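Local coordinates for hypothetical protein (Leishmania major, PDB 2AR1) that is of unknown function but contains an EVE domain of the PUA clan and probably binds modified bases in nucleic acid, at residues Lys40-Asp45 and Met114-Phe119; Arg135-Met141 and Glu158-Ile162; Trp123-Leu127 and Met165-Gln170; Glu74-Ala78 and Val126-Leu132. All coordinates share one frame; numbering follows the deposited sequence.

Contact 1. Residues Lys40-Asp45 and Met114-Phe119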
loop_
_atom_site.group_PDB
_atom_site.type_symbol
_atom_site.label_atom_id
_atom_site.label_comp_id
_atom_site.label_asym_id
_atom_site.label_seq_id
_atom_site.Cartn_x
_atom_site.Cartn_y
_atom_site.Cartn_z
ATOM N N LYS A 40 -12.826 -7.269 3.260
ATOM C CA LYS A 40 -12.920 -7.542 1.830
ATOM C C LYS A 40 -12.512 -6.338 0.961
ATOM O O LYS A 40 -11.667 -6.485 0.098
ATOM C CB LYS A 40 -14.314 -8.067 1.439
ATOM C CG LYS A 40 -14.808 -9.316 2.186
ATOM C CD LYS A 40 -16.218 -9.703 1.685
ATOM C CE LYS A 40 -16.640 -11.134 2.120
ATOM N NZ LYS A 40 -18.044 -11.610 1.727
ATOM N N THR A 41 -13.099 -5.172 1.229
ATOM C CA THR A 41 -12.604 -3.901 0.693
ATOM C C THR A 41 -12.442 -2.874 1.826
ATOM O O THR A 41 -13.172 -2.906 2.840
ATOM C CB THR A 41 -13.518 -3.279 -0.409
ATOM O OG1 THR A 41 -14.750 -2.838 0.177
ATOM C CG2 THR A 41 -13.856 -4.291 -1.529
ATOM N N SER A 42 -11.564 -1.900 1.605
ATOM C CA SER A 42 -11.364 -0.851 2.575
ATOM C C SER A 42 -10.869 0.405 1.857
ATOM O O SER A 42 -10.100 0.298 0.915
ATOM C CB SER A 42 -10.357 -1.283 3.610
ATOM O OG SER A 42 -9.951 -0.206 4.479
ATOM N N PRO A 43 -11.300 1.584 2.321
ATOM C CA PRO A 43 -10.620 2.813 1.841
ATOM C C PRO A 43 -9.191 2.785 2.377
ATOM O O PRO A 43 -8.976 2.246 3.427
ATOM C CB PRO A 43 -11.416 3.928 2.502
ATOM C CG PRO A 43 -12.172 3.285 3.604
ATOM C CD PRO A 43 -12.353 1.855 3.306
ATOM N N TRP A 44 -8.238 3.403 1.683
ATOM C CA TRP A 44 -6.885 3.488 2.195
ATOM C C TRP A 44 -6.675 4.826 2.913
ATOM O O TRP A 44 -6.043 5.751 2.372
ATOM C CB TRP A 44 -5.892 3.258 1.069
ATOM C CG TRP A 44 -4.579 2.819 1.591
ATOM C CD1 TRP A 44 -3.465 3.547 1.675
ATOM C CD2 TRP A 44 -4.275 1.544 2.156
ATOM N NE1 TRP A 44 -2.447 2.824 2.240
ATOM C CE2 TRP A 44 -2.942 1.568 2.533
ATOM C CE3 TRP A 44 -5.031 0.369 2.347
ATOM C CZ2 TRP A 44 -2.332 0.475 3.082
ATOM C CZ3 TRP A 44 -4.433 -0.684 2.888
ATOM C CH2 TRP A 44 -3.094 -0.641 3.238
ATOM N N ASP A 45 -7.236 4.917 4.127
ATOM C CA ASP A 45 -7.251 6.167 4.868
ATOM C C ASP A 45 -5.947 6.387 5.617
ATOM O O ASP A 45 -5.161 5.483 5.801
ATOM C CB ASP A 45 -8.415 6.228 5.854
ATOM C CG ASP A 45 -8.353 5.158 6.853
ATOM O OD1 ASP A 45 -7.522 5.195 7.767
ATOM O OD2 ASP A 45 -9.182 4.289 6.708
ATOM N N MET A 114 -7.833 9.374 -1.000
ATOM C CA MET A 114 -7.583 7.964 -0.823
ATOM C C MET A 114 -8.367 7.150 -1.842
ATOM O O MET A 114 -9.455 7.527 -2.254
ATOM C CB MET A 114 -7.986 7.527 0.564
ATOM C CG MET A 114 -9.434 7.615 0.845
ATOM S SD MET A 114 -9.890 7.432 2.551
ATOM C CE MET A 114 -11.674 7.580 2.485
ATOM N N VAL A 115 -7.766 6.019 -2.197
ATOM C CA VAL A 115 -8.427 4.972 -2.978
ATOM C C VAL A 115 -9.072 3.938 -2.077
ATOM O O VAL A 115 -8.908 3.979 -0.852
ATOM C CB VAL A 115 -7.483 4.276 -3.970
ATOM C CG1 VAL A 115 -6.842 5.317 -4.929
ATOM C CG2 VAL A 115 -6.332 3.578 -3.241
ATOM N N ASP A 116 -9.930 3.123 -2.700
ATOM C CA ASP A 116 -10.416 1.848 -2.069
ATOM C C ASP A 116 -9.641 0.706 -2.643
ATOM O O ASP A 116 -9.335 0.687 -3.810
ATOM C CB ASP A 116 -11.888 1.607 -2.342
ATOM C CG ASP A 116 -12.823 2.502 -1.518
ATOM O OD1 ASP A 116 -12.329 3.294 -0.659
ATOM O OD2 ASP A 116 -14.054 2.382 -1.741
ATOM N N VAL A 117 -9.340 -0.295 -1.789
ATOM C CA VAL A 117 -8.640 -1.488 -2.276
ATOM C C VAL A 117 -9.420 -2.699 -1.849
ATOM O O VAL A 117 -10.218 -2.631 -0.923
ATOM C CB VAL A 117 -7.213 -1.639 -1.797
ATOM C CG1 VAL A 117 -6.324 -0.512 -2.279
ATOM C CG2 VAL A 117 -7.104 -1.740 -0.284
ATOM N N LYS A 118 -9.188 -3.776 -2.575
ATOM C CA LYS A 118 -9.814 -5.058 -2.283
ATOM C C LYS A 118 -8.732 -6.065 -1.922
ATOM O O LYS A 118 -7.602 -5.992 -2.406
ATOM C CB LYS A 118 -10.723 -5.574 -3.423
ATOM C CG LYS A 118 -10.032 -6.278 -4.567
ATOM C CD LYS A 118 -11.076 -7.065 -5.376
ATOM C CE LYS A 118 -10.709 -7.128 -6.833
ATOM N NZ LYS A 118 -11.601 -8.152 -7.545
ATOM N N PHE A 119 -9.032 -6.952 -0.977
ATOM C CA PHE A 119 -8.188 -8.044 -0.659
ATOM C C PHE A 119 -8.009 -8.954 -1.860
ATOM O O PHE A 119 -9.011 -9.279 -2.514
ATOM C CB PHE A 119 -8.916 -8.938 0.381
ATOM C CG PHE A 119 -8.153 -10.173 0.701
ATOM C CD1 PHE A 119 -7.021 -10.126 1.519
ATOM C CD2 PHE A 119 -8.575 -11.392 0.193
ATOM C CE1 PHE A 119 -6.315 -11.288 1.786
ATOM C CE2 PHE A 119 -7.851 -12.547 0.448
ATOM C CZ PHE A 119 -6.785 -12.505 1.249
#

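Contact 2. Residues Arg135-Met141 and Glu158-Ile162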
loop_
_atom_site.group_PDB
_atom_site.type_symbol
_atom_site.label_atom_id
_atom_site.label_comp_id
_atom_site.label_asym_id
_atom_site.label_seq_id
_atom_site.Cartn_x
_atom_site.Cartn_y
_atom_site.Cartn_z
ATOM N N ARG A 135 17.933 -9.393 -3.397
ATOM C CA ARG A 135 17.680 -9.830 -4.771
ATOM C C ARG A 135 18.119 -8.709 -5.690
ATOM O O ARG A 135 17.723 -7.565 -5.535
ATOM C CB ARG A 135 16.223 -10.161 -5.030
ATOM C CG ARG A 135 15.695 -11.289 -4.111
ATOM C CD ARG A 135 16.354 -12.587 -4.505
ATOM N NE ARG A 135 15.740 -13.675 -3.746
ATOM C CZ ARG A 135 15.999 -13.940 -2.470
ATOM N NH1 ARG A 135 16.886 -13.268 -1.765
ATOM N NH2 ARG A 135 15.297 -14.932 -1.875
ATOM N N ARG A 136 18.889 -9.042 -6.685
ATOM C CA ARG A 136 19.379 -8.002 -7.640
ATOM C C ARG A 136 18.203 -7.306 -8.347
ATOM O O ARG A 136 18.257 -6.073 -8.614
ATOM C CB ARG A 136 20.195 -8.676 -8.727
ATOM C CG ARG A 136 20.728 -7.723 -9.830
ATOM C CD ARG A 136 21.404 -6.595 -9.185
ATOM N NE ARG A 136 22.130 -5.785 -10.151
ATOM C CZ ARG A 136 23.119 -4.953 -9.819
ATOM N NH1 ARG A 136 23.505 -4.819 -8.544
ATOM N NH2 ARG A 136 23.712 -4.253 -10.763
ATOM N N GLU A 137 17.151 -8.074 -8.638
ATOM C CA GLU A 137 15.984 -7.647 -9.404
ATOM C C GLU A 137 15.214 -6.562 -8.679
ATOM O O GLU A 137 14.464 -5.835 -9.288
ATOM C CB GLU A 137 15.130 -8.857 -9.684
ATOM C CG GLU A 137 15.819 -9.763 -10.679
ATOM C CD GLU A 137 16.686 -10.857 -10.104
ATOM O OE1 GLU A 137 17.076 -10.764 -8.920
ATOM O OE2 GLU A 137 17.042 -11.756 -10.907
ATOM N N LEU A 138 15.469 -6.439 -7.365
ATOM C CA LEU A 138 14.703 -5.503 -6.563
ATOM C C LEU A 138 15.553 -4.309 -6.134
ATOM O O LEU A 138 15.045 -3.471 -5.394
ATOM C CB LEU A 138 14.120 -6.224 -5.354
ATOM C CG LEU A 138 13.241 -7.435 -5.655
ATOM C CD1 LEU A 138 12.767 -7.998 -4.289
ATOM C CD2 LEU A 138 12.205 -7.054 -6.594
ATOM N N GLN A 139 16.836 -4.226 -6.550
ATOM C CA GLN A 139 17.810 -3.210 -6.111
ATOM C C GLN A 139 17.314 -1.773 -6.224
ATOM O O GLN A 139 17.719 -0.913 -5.440
ATOM C CB GLN A 139 19.150 -3.383 -6.895
ATOM C CG GLN A 139 20.353 -2.807 -6.210
ATOM C CD GLN A 139 20.714 -3.541 -4.928
ATOM O OE1 GLN A 139 19.879 -4.149 -4.291
ATOM N NE2 GLN A 139 21.954 -3.460 -4.559
ATOM N N LYS A 140 16.469 -1.499 -7.209
ATOM C CA LYS A 140 15.969 -0.111 -7.498
ATOM C C LYS A 140 14.606 0.204 -6.896
ATOM O O LYS A 140 14.002 1.196 -7.277
ATOM C CB LYS A 140 15.884 0.242 -9.046
ATOM C CG LYS A 140 17.015 -0.257 -9.974
ATOM C CD LYS A 140 16.614 -0.161 -11.492
ATOM C CE LYS A 140 16.506 1.260 -11.965
ATOM N NZ LYS A 140 16.029 1.373 -13.407
ATOM N N MET A 141 14.010 -0.688 -6.108
ATOM C CA MET A 141 12.723 -0.349 -5.454
ATOM C C MET A 141 12.856 0.944 -4.615
ATOM O O MET A 141 13.810 1.227 -3.898
ATOM C CB MET A 141 12.136 -1.496 -4.538
ATOM C CG MET A 141 11.908 -2.829 -5.169
ATOM S SD MET A 141 11.171 -3.958 -3.928
ATOM C CE MET A 141 9.469 -3.434 -3.999
ATOM N N GLU A 158 9.634 -5.802 -10.749
ATOM C CA GLU A 158 9.715 -5.851 -9.310
ATOM C C GLU A 158 8.492 -6.665 -8.764
ATOM O O GLU A 158 8.693 -7.563 -7.915
ATOM C CB GLU A 158 9.772 -4.451 -8.722
ATOM C CG GLU A 158 11.137 -3.831 -8.742
ATOM C CD GLU A 158 11.110 -2.312 -8.591
ATOM O OE1 GLU A 158 10.014 -1.719 -8.323
ATOM O OE2 GLU A 158 12.168 -1.750 -8.831
ATOM N N TYR A 159 7.319 -6.315 -9.166
ATOM C CA TYR A 159 6.052 -7.019 -8.847
ATOM C C TYR A 159 6.240 -8.477 -9.167
ATOM O O TYR A 159 6.027 -9.327 -8.302
ATOM C CB TYR A 159 4.902 -6.419 -9.570
ATOM C CG TYR A 159 3.620 -7.032 -9.173
ATOM C CD1 TYR A 159 3.014 -6.677 -7.951
ATOM C CD2 TYR A 159 2.993 -7.892 -10.007
ATOM C CE1 TYR A 159 1.760 -7.179 -7.600
ATOM C CE2 TYR A 159 1.724 -8.434 -9.678
ATOM C CZ TYR A 159 1.111 -8.057 -8.488
ATOM O OH TYR A 159 -0.129 -8.686 -8.297
ATOM N N ALA A 160 6.651 -8.789 -10.386
ATOM C CA ALA A 160 6.795 -10.191 -10.884
ATOM C C ALA A 160 7.756 -10.962 -9.945
ATOM O O ALA A 160 7.479 -12.098 -9.557
ATOM C CB ALA A 160 7.414 -10.138 -12.226
ATOM N N TYR A 161 8.905 -10.351 -9.655
ATOM C CA TYR A 161 9.960 -11.021 -8.857
ATOM C C TYR A 161 9.478 -11.350 -7.435
ATOM O O TYR A 161 9.669 -12.488 -6.875
ATOM C CB TYR A 161 11.227 -10.188 -8.945
ATOM C CG TYR A 161 12.385 -11.114 -8.613
ATOM C CD1 TYR A 161 12.762 -11.402 -7.278
ATOM C CD2 TYR A 161 13.042 -11.827 -9.647
ATOM C CE1 TYR A 161 13.785 -12.243 -7.005
ATOM C CE2 TYR A 161 14.085 -12.683 -9.395
ATOM C CZ TYR A 161 14.469 -12.943 -8.060
ATOM O OH TYR A 161 15.466 -13.859 -7.649
ATOM N N ILE A 162 8.735 -10.404 -6.867
ATOM C CA ILE A 162 8.184 -10.531 -5.508
ATOM C C ILE A 162 7.158 -11.651 -5.425
ATOM O O ILE A 162 7.244 -12.437 -4.499
ATOM C CB ILE A 162 7.714 -9.170 -4.944
ATOM C CG1 ILE A 162 8.919 -8.287 -4.781
ATOM C CG2 ILE A 162 6.827 -9.281 -3.735
ATOM C CD1 ILE A 162 8.662 -6.767 -4.398
HETATM O O HOH W 1 14.418 -15.563 -5.559
HETATM O O HOH W 2 14.492 -3.076 -8.977
#

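Contact 3. Residues Trp123-Leu127 and Met165-Gln170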
loop_
_atom_site.group_PDB
_atom_site.type_symbol
_atom_site.label_atom_id
_atom_site.label_comp_id
_atom_site.label_asym_id
_atom_site.label_seq_id
_atom_site.Cartn_x
_atom_site.Cartn_y
_atom_site.Cartn_z
ATOM N N TRP A 123 -0.520 -14.080 2.321
ATOM C CA TRP A 123 0.527 -15.016 2.102
ATOM C C TRP A 123 0.780 -15.759 3.430
ATOM O O TRP A 123 0.660 -15.165 4.534
ATOM C CB TRP A 123 1.789 -14.346 1.607
ATOM C CG TRP A 123 1.665 -13.841 0.237
ATOM C CD1 TRP A 123 0.617 -14.092 -0.643
ATOM C CD2 TRP A 123 2.619 -13.002 -0.475
ATOM N NE1 TRP A 123 0.877 -13.430 -1.846
ATOM C CE2 TRP A 123 2.097 -12.795 -1.767
ATOM C CE3 TRP A 123 3.894 -12.456 -0.149
ATOM C CZ2 TRP A 123 2.812 -12.048 -2.748
ATOM C CZ3 TRP A 123 4.580 -11.661 -1.130
ATOM C CH2 TRP A 123 4.022 -11.505 -2.402
ATOM N N ASP A 124 1.196 -17.016 3.369
ATOM C CA ASP A 124 1.329 -17.830 4.598
ATOM C C ASP A 124 2.303 -17.251 5.643
ATOM O O ASP A 124 2.095 -17.361 6.856
ATOM C CB ASP A 124 1.752 -19.263 4.269
ATOM C CG ASP A 124 0.758 -20.073 3.441
ATOM O OD1 ASP A 124 -0.316 -19.605 2.984
ATOM O OD2 ASP A 124 1.190 -21.216 3.181
ATOM N N THR A 125 3.402 -16.671 5.158
ATOM C CA THR A 125 4.344 -15.989 6.016
ATOM C C THR A 125 4.742 -14.764 5.228
ATOM O O THR A 125 4.606 -14.723 3.974
ATOM C CB THR A 125 5.567 -16.818 6.344
ATOM O OG1 THR A 125 6.266 -17.145 5.140
ATOM C CG2 THR A 125 5.135 -18.089 7.040
ATOM N N VAL A 126 5.081 -13.738 5.962
ATOM C CA VAL A 126 5.503 -12.486 5.352
ATOM C C VAL A 126 6.778 -12.753 4.566
ATOM O O VAL A 126 7.642 -13.532 4.944
ATOM C CB VAL A 126 5.754 -11.419 6.413
ATOM C CG1 VAL A 126 6.291 -10.127 5.794
ATOM C CG2 VAL A 126 4.525 -11.036 7.157
ATOM N N LEU A 127 6.889 -12.104 3.437
ATOM C CA LEU A 127 8.149 -12.098 2.673
ATOM C C LEU A 127 9.034 -10.967 3.217
ATOM O O LEU A 127 8.725 -9.798 3.003
ATOM C CB LEU A 127 7.816 -11.920 1.201
ATOM C CG LEU A 127 8.970 -11.937 0.205
ATOM C CD1 LEU A 127 9.689 -13.316 0.244
ATOM C CD2 LEU A 127 8.597 -11.538 -1.191
ATOM N N MET A 165 9.057 -14.846 -5.528
ATOM C CA MET A 165 9.602 -15.111 -4.187
ATOM C C MET A 165 8.595 -15.730 -3.188
ATOM O O MET A 165 8.943 -16.611 -2.377
ATOM C CB MET A 165 10.187 -13.850 -3.597
ATOM C CG MET A 165 11.436 -13.414 -4.300
ATOM S SD MET A 165 11.959 -11.732 -3.772
ATOM C CE MET A 165 12.510 -12.014 -2.235
ATOM N N ASN A 166 7.355 -15.233 -3.230
ATOM C CA ASN A 166 6.323 -15.834 -2.381
ATOM C C ASN A 166 6.127 -17.305 -2.739
ATOM O O ASN A 166 5.978 -18.170 -1.842
ATOM C CB ASN A 166 4.996 -15.090 -2.446
ATOM C CG ASN A 166 3.911 -15.797 -1.647
ATOM O OD1 ASN A 166 4.081 -16.037 -0.444
ATOM N ND2 ASN A 166 2.802 -16.124 -2.290
ATOM N N GLU A 167 6.114 -17.608 -4.031
ATOM C CA GLU A 167 5.943 -18.984 -4.480
ATOM C C GLU A 167 7.096 -19.838 -4.045
ATOM O O GLU A 167 6.870 -20.930 -3.604
ATOM C CB GLU A 167 5.774 -19.078 -5.996
ATOM C CG GLU A 167 4.764 -18.164 -6.530
ATOM C CD GLU A 167 4.480 -18.456 -7.986
ATOM O OE1 GLU A 167 5.419 -18.357 -8.816
ATOM O OE2 GLU A 167 3.330 -18.793 -8.290
ATOM N N GLU A 168 8.336 -19.336 -4.135
ATOM C CA GLU A 168 9.520 -20.104 -3.711
ATOM C C GLU A 168 9.415 -20.397 -2.229
ATOM O O GLU A 168 9.695 -21.512 -1.811
ATOM C CB GLU A 168 10.803 -19.312 -4.025
ATOM C CG GLU A 168 10.938 -19.106 -5.543
ATOM C CD GLU A 168 12.042 -18.143 -5.962
ATOM O OE1 GLU A 168 12.329 -17.169 -5.243
ATOM O OE2 GLU A 168 12.604 -18.372 -7.051
ATOM N N GLN A 169 8.984 -19.415 -1.443
ATOM C CA GLN A 169 8.866 -19.532 0.018
ATOM C C GLN A 169 7.768 -20.539 0.408
ATOM O O GLN A 169 7.905 -21.298 1.378
ATOM C CB GLN A 169 8.659 -18.155 0.689
ATOM C CG GLN A 169 7.214 -17.762 1.040
ATOM C CD GLN A 169 7.100 -16.456 1.873
ATOM O OE1 GLN A 169 7.970 -16.171 2.738
ATOM N NE2 GLN A 169 5.999 -15.689 1.647
ATOM N N GLN A 170 6.717 -20.590 -0.392
ATOM C CA GLN A 170 5.570 -21.470 -0.132
ATOM C C GLN A 170 5.850 -22.928 -0.544
ATOM O O GLN A 170 5.027 -23.826 -0.312
ATOM C CB GLN A 170 4.326 -20.902 -0.835
ATOM C CG GLN A 170 4.025 -19.415 -0.423
ATOM C CD GLN A 170 3.710 -19.253 1.086
ATOM O OE1 GLN A 170 3.074 -20.142 1.658
ATOM N NE2 GLN A 170 4.163 -18.135 1.734
#

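Contact 4. Residues Glu74-Ala78 and Val126-Leu132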
loop_
_atom_site.group_PDB
_atom_site.type_symbol
_atom_site.label_atom_id
_atom_site.label_comp_id
_atom_site.label_asym_id
_atom_site.label_seq_id
_atom_site.Cartn_x
_atom_site.Cartn_y
_atom_site.Cartn_z
ATOM N N GLU A 74 8.373 -8.268 11.981
ATOM C CA GLU A 74 8.670 -8.959 10.739
ATOM C C GLU A 74 8.165 -8.090 9.575
ATOM O O GLU A 74 7.103 -8.358 8.991
ATOM C CB GLU A 74 8.064 -10.379 10.712
ATOM C CG GLU A 74 8.726 -11.417 11.588
ATOM C CD GLU A 74 10.217 -11.660 11.306
ATOM O OE1 GLU A 74 10.630 -11.661 10.118
ATOM O OE2 GLU A 74 10.974 -11.842 12.299
ATOM N N PRO A 75 8.879 -7.014 9.287
ATOM C CA PRO A 75 8.415 -6.191 8.187
ATOM C C PRO A 75 8.576 -6.966 6.896
ATOM O O PRO A 75 9.514 -7.700 6.728
ATOM C CB PRO A 75 9.361 -4.963 8.195
ATOM C CG PRO A 75 10.521 -5.411 8.870
ATOM C CD PRO A 75 10.104 -6.473 9.889
ATOM N N GLY A 76 7.695 -6.711 5.954
ATOM C CA GLY A 76 7.848 -7.220 4.630
ATOM C C GLY A 76 6.481 -7.254 3.952
ATOM O O GLY A 76 5.490 -6.694 4.471
ATOM N N VAL A 77 6.431 -7.885 2.786
ATOM C CA VAL A 77 5.168 -8.064 2.020
ATOM C C VAL A 77 4.306 -9.220 2.588
ATOM O O VAL A 77 4.779 -10.405 2.640
ATOM C CB VAL A 77 5.399 -8.251 0.527
ATOM C CG1 VAL A 77 4.130 -8.349 -0.260
ATOM C CG2 VAL A 77 6.194 -6.992 -0.024
ATOM N N ALA A 78 3.139 -8.828 3.032
ATOM C CA ALA A 78 2.156 -9.767 3.684
ATOM C C ALA A 78 1.078 -10.388 2.784
ATOM O O ALA A 78 0.441 -11.393 3.117
ATOM C CB ALA A 78 1.459 -8.988 4.726
ATOM N N VAL A 126 5.081 -13.738 5.962
ATOM C CA VAL A 126 5.503 -12.486 5.352
ATOM C C VAL A 126 6.778 -12.753 4.566
ATOM O O VAL A 126 7.642 -13.532 4.944
ATOM C CB VAL A 126 5.754 -11.419 6.413
ATOM C CG1 VAL A 126 6.291 -10.127 5.794
ATOM C CG2 VAL A 126 4.525 -11.036 7.157
ATOM N N LEU A 127 6.889 -12.104 3.437
ATOM C CA LEU A 127 8.149 -12.098 2.673
ATOM C C LEU A 127 9.034 -10.967 3.217
ATOM O O LEU A 127 8.725 -9.798 3.003
ATOM C CB LEU A 127 7.816 -11.920 1.201
ATOM C CG LEU A 127 8.970 -11.937 0.205
ATOM C CD1 LEU A 127 9.689 -13.316 0.244
ATOM C CD2 LEU A 127 8.597 -11.538 -1.191
ATOM N N THR A 128 10.102 -11.321 3.941
ATOM C CA THR A 128 10.695 -10.342 4.776
ATOM C C THR A 128 11.435 -9.282 3.977
ATOM O O THR A 128 11.888 -9.537 2.839
ATOM C CB THR A 128 11.739 -10.948 5.720
ATOM O OG1 THR A 128 12.752 -11.654 4.941
ATOM C CG2 THR A 128 11.035 -11.882 6.683
ATOM N N LEU A 129 11.619 -8.144 4.641
ATOM C CA LEU A 129 12.407 -7.020 4.097
ATOM C C LEU A 129 13.834 -7.475 3.789
ATOM O O LEU A 129 14.356 -7.123 2.696
ATOM C CB LEU A 129 12.320 -5.807 4.980
ATOM C CG LEU A 129 13.125 -4.687 4.363
ATOM C CD1 LEU A 129 12.470 -3.934 3.299
ATOM C CD2 LEU A 129 13.625 -3.832 5.512
ATOM N N HIS A 130 14.400 -8.280 4.702
ATOM C CA HIS A 130 15.796 -8.794 4.523
ATOM C C HIS A 130 15.883 -9.503 3.155
ATOM O O HIS A 130 16.789 -9.235 2.357
ATOM C CB HIS A 130 16.156 -9.778 5.627
ATOM C CG HIS A 130 17.413 -10.535 5.335
ATOM N ND1 HIS A 130 18.673 -10.001 5.541
ATOM C CD2 HIS A 130 17.611 -11.768 4.815
ATOM C CE1 HIS A 130 19.594 -10.890 5.205
ATOM N NE2 HIS A 130 18.974 -11.983 4.788
ATOM N N GLU A 131 14.904 -10.362 2.830
ATOM C CA GLU A 131 14.949 -11.034 1.549
ATOM C C GLU A 131 14.752 -10.069 0.406
ATOM O O GLU A 131 15.318 -10.308 -0.664
ATOM C CB GLU A 131 13.960 -12.184 1.423
ATOM C CG GLU A 131 14.282 -13.385 2.277
ATOM C CD GLU A 131 15.768 -13.829 2.192
ATOM O OE1 GLU A 131 16.337 -13.969 1.075
ATOM O OE2 GLU A 131 16.387 -14.064 3.251
ATOM N N LEU A 132 13.934 -9.030 0.613
ATOM C CA LEU A 132 13.644 -8.113 -0.500
ATOM C C LEU A 132 14.960 -7.402 -0.867
ATOM O O LEU A 132 15.178 -7.072 -2.050
ATOM C CB LEU A 132 12.581 -7.084 -0.167
ATOM C CG LEU A 132 11.167 -7.671 0.048
ATOM C CD1 LEU A 132 10.256 -6.649 0.706
ATOM C CD2 LEU A 132 10.511 -8.278 -1.212
#

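Contact 1. Residues Lys40-Asp45 and Met114-Phe119
P43 is touched by two side chains of the neighbouring strand: the methyl CE of M114 comes to 3.7 Å from P43 CB, and the carboxylate of D116 leans in until OD1 is 3.1 Å from P43 CA. The strands 41-43 and 114-119 run antiparallel, and T41, P43, D116 and K118 share one face. There CG2 of T41 rests obliquely on K118 CB. On the face of S42 and V117, the methyl CG2 of V117 fits against the six-membered part of the W44 indole, 4.0 Å from CE3; the same ring meets F67 at about 90°. M114 is the bump at the other end: its CB presses to 3.2 Å from W44 O, and a first torsion of 66° sends the extended chain on, with SD against CA and CB of D45. Four backbone bonds join the strands, from W44 N to V115 O (2.7 Å) through the reciprocal S42-V117 pair to F119 N on K40 O (2.9 Å). Strand 41-43 is an edge strand within the chain, and its register on 114-119 is set by these main-chain bonds; D116 OD1 instead binds the hydroxyl of Y88, which probably holds the carboxylate against CA and CB of P43.

Contact 2. Residues Arg135-Met141 and Glu158-Ile162
E158 opens the helical segment by meeting M141 and L138. Its extended chain runs antiparallel alongside M141, bringing E158 CD to 3.6 Å from M141 CG, while L138 CD2 approaches the E158 backbone. The carboxylate is held at both oxygens: OE1 accepts from S155 N, and OE2 takes a bond from a water (2.7 Å) that also donates to E137 O and accepts from K140 N. One water thus ties the helix to two backbone groups of the 135-141 loop. Next to engage is Y161, where chi1 of -158° swings the ring toward the loop. E137 lies over one face, with CB 3.9 Å from the ring centroid in a CH-pi contact and the carboxylate stacked at 20° to the ring plane. R135 runs perpendicular to the tyrosine, CG and CD each 3.6 Å from Y161 CE1, and a second water bridges R135 NE and Y161 OH. The arginine also forms a salt bridge from NH1 to E131. At the end of the segment, I162 faces L138 CD1 and meets M141 tip to tip, a tight 3.5 Å between I162 CD1 and M141 CE. The loop, a 3-10 turn followed by a type I beta turn from L138 to M141, therefore packs on helix 156-169 of this EVE-domain protein beside the helix start, where the E158 side chain caps back onto S155 N.

Contact 3. Residues Trp123-Leu127 and Met165-Gln170
The chain turns a corner at D124 and T125 before the strand resumes at 126-127, and the last turn of helix 156-169 lies beside this bend, with L127 CA 6.5 Å from N166 CA. N166 lies over the W123 indole: its amide stacks on one face, the planes 7° apart, with N166 CG 3.3 Å from W123 CD2, while CB sits above the six-membered ring. Chi1 of 175° carries CG over the indole. OD1 of N166 accepts a bond from Q169 NE2 (2.9 Å, 167°), in the carbonyl plane on a lone pair, which helps fix the amide's rotation, and a weak one from Q170 NE2. This is the last helix of the chain, packed in this EVE-domain protein against the end of the long sheet strand 113-128. Q169 and T125 lie head to tail, with a weak bond from Q169 NE2 to T125 O (2.9 Å) and another weak one from T125 OG1 to Q169 OE1. L127 packs crosswise on M165, its methyl CD2 3.7 Å from M165 CB.

Contact 4. Residues Glu74-Ala78 and Val126-Leu132
An antiparallel strand pair within the mixed sheet of the EVE domain sets strand 76-78 against strand 126-128, which runs straight into helix 129-132. V77 and L127 form a hydrogen-bonded pair: L127 N donates to V77 O (2.8 Å, 169°), and V77 N donates to L127 O at a more bent 135°. One step on, G76 and T128 make a non-hydrogen-bonded pair whose CA atoms are 4.2 Å apart. G76 runs close to the opposite chain, its CA 3.2 Å from L127 O. V126 packs directly on the glycine, its CG1 3.4 Å from G76 C, a methyl placed anti to the backbone N by chi1 of 176°. Beyond the strands P75 O accepts from L129 N (3.0 Å), the donor tilted from the carbonyl plane, tying the first residue of helix 129-132 to the loop that leads into strand 76-78. The V77 and L132 side chains cross nearly perpendicularly, CG2 of V77 touching CD1 of L132 (4.1 Å), an apolar contact between strand and helix; F144 and L143 of helix 142-145 also touch L132. T128 is the N-cap: its OG1 accepts from E131 N at 3.3 Å. On its other branch, T128 CG2 lies alongside the E74 side chain, 3.5 Å from E74 OE1.

In the fold
Contacts 1, 3 and 4 all use strand 113-128: contact 1 pairs its beginning with the edge strand 41-43, while contacts 3 and 4 share V126 and L127 at its far end. Contacts 3 and 4 are the nearest two, their centres about 9 Å apart, and W123 N and A78 O lie 3.0 Å apart in a probable hydrogen bond. Contact 2 joins them through helix 156-169, where I162 CG2 reaches W123 CH2 at 3.8 Å, and through its loop, where L138 CD1 lies 3.4 Å from L132 O. Contact 1 stands apart, its centre about 25 Å from that of contact 2 and across the chain's centre; a bound glycerol, probably from crystallisation, lies about 4 Å from the W44 side chain.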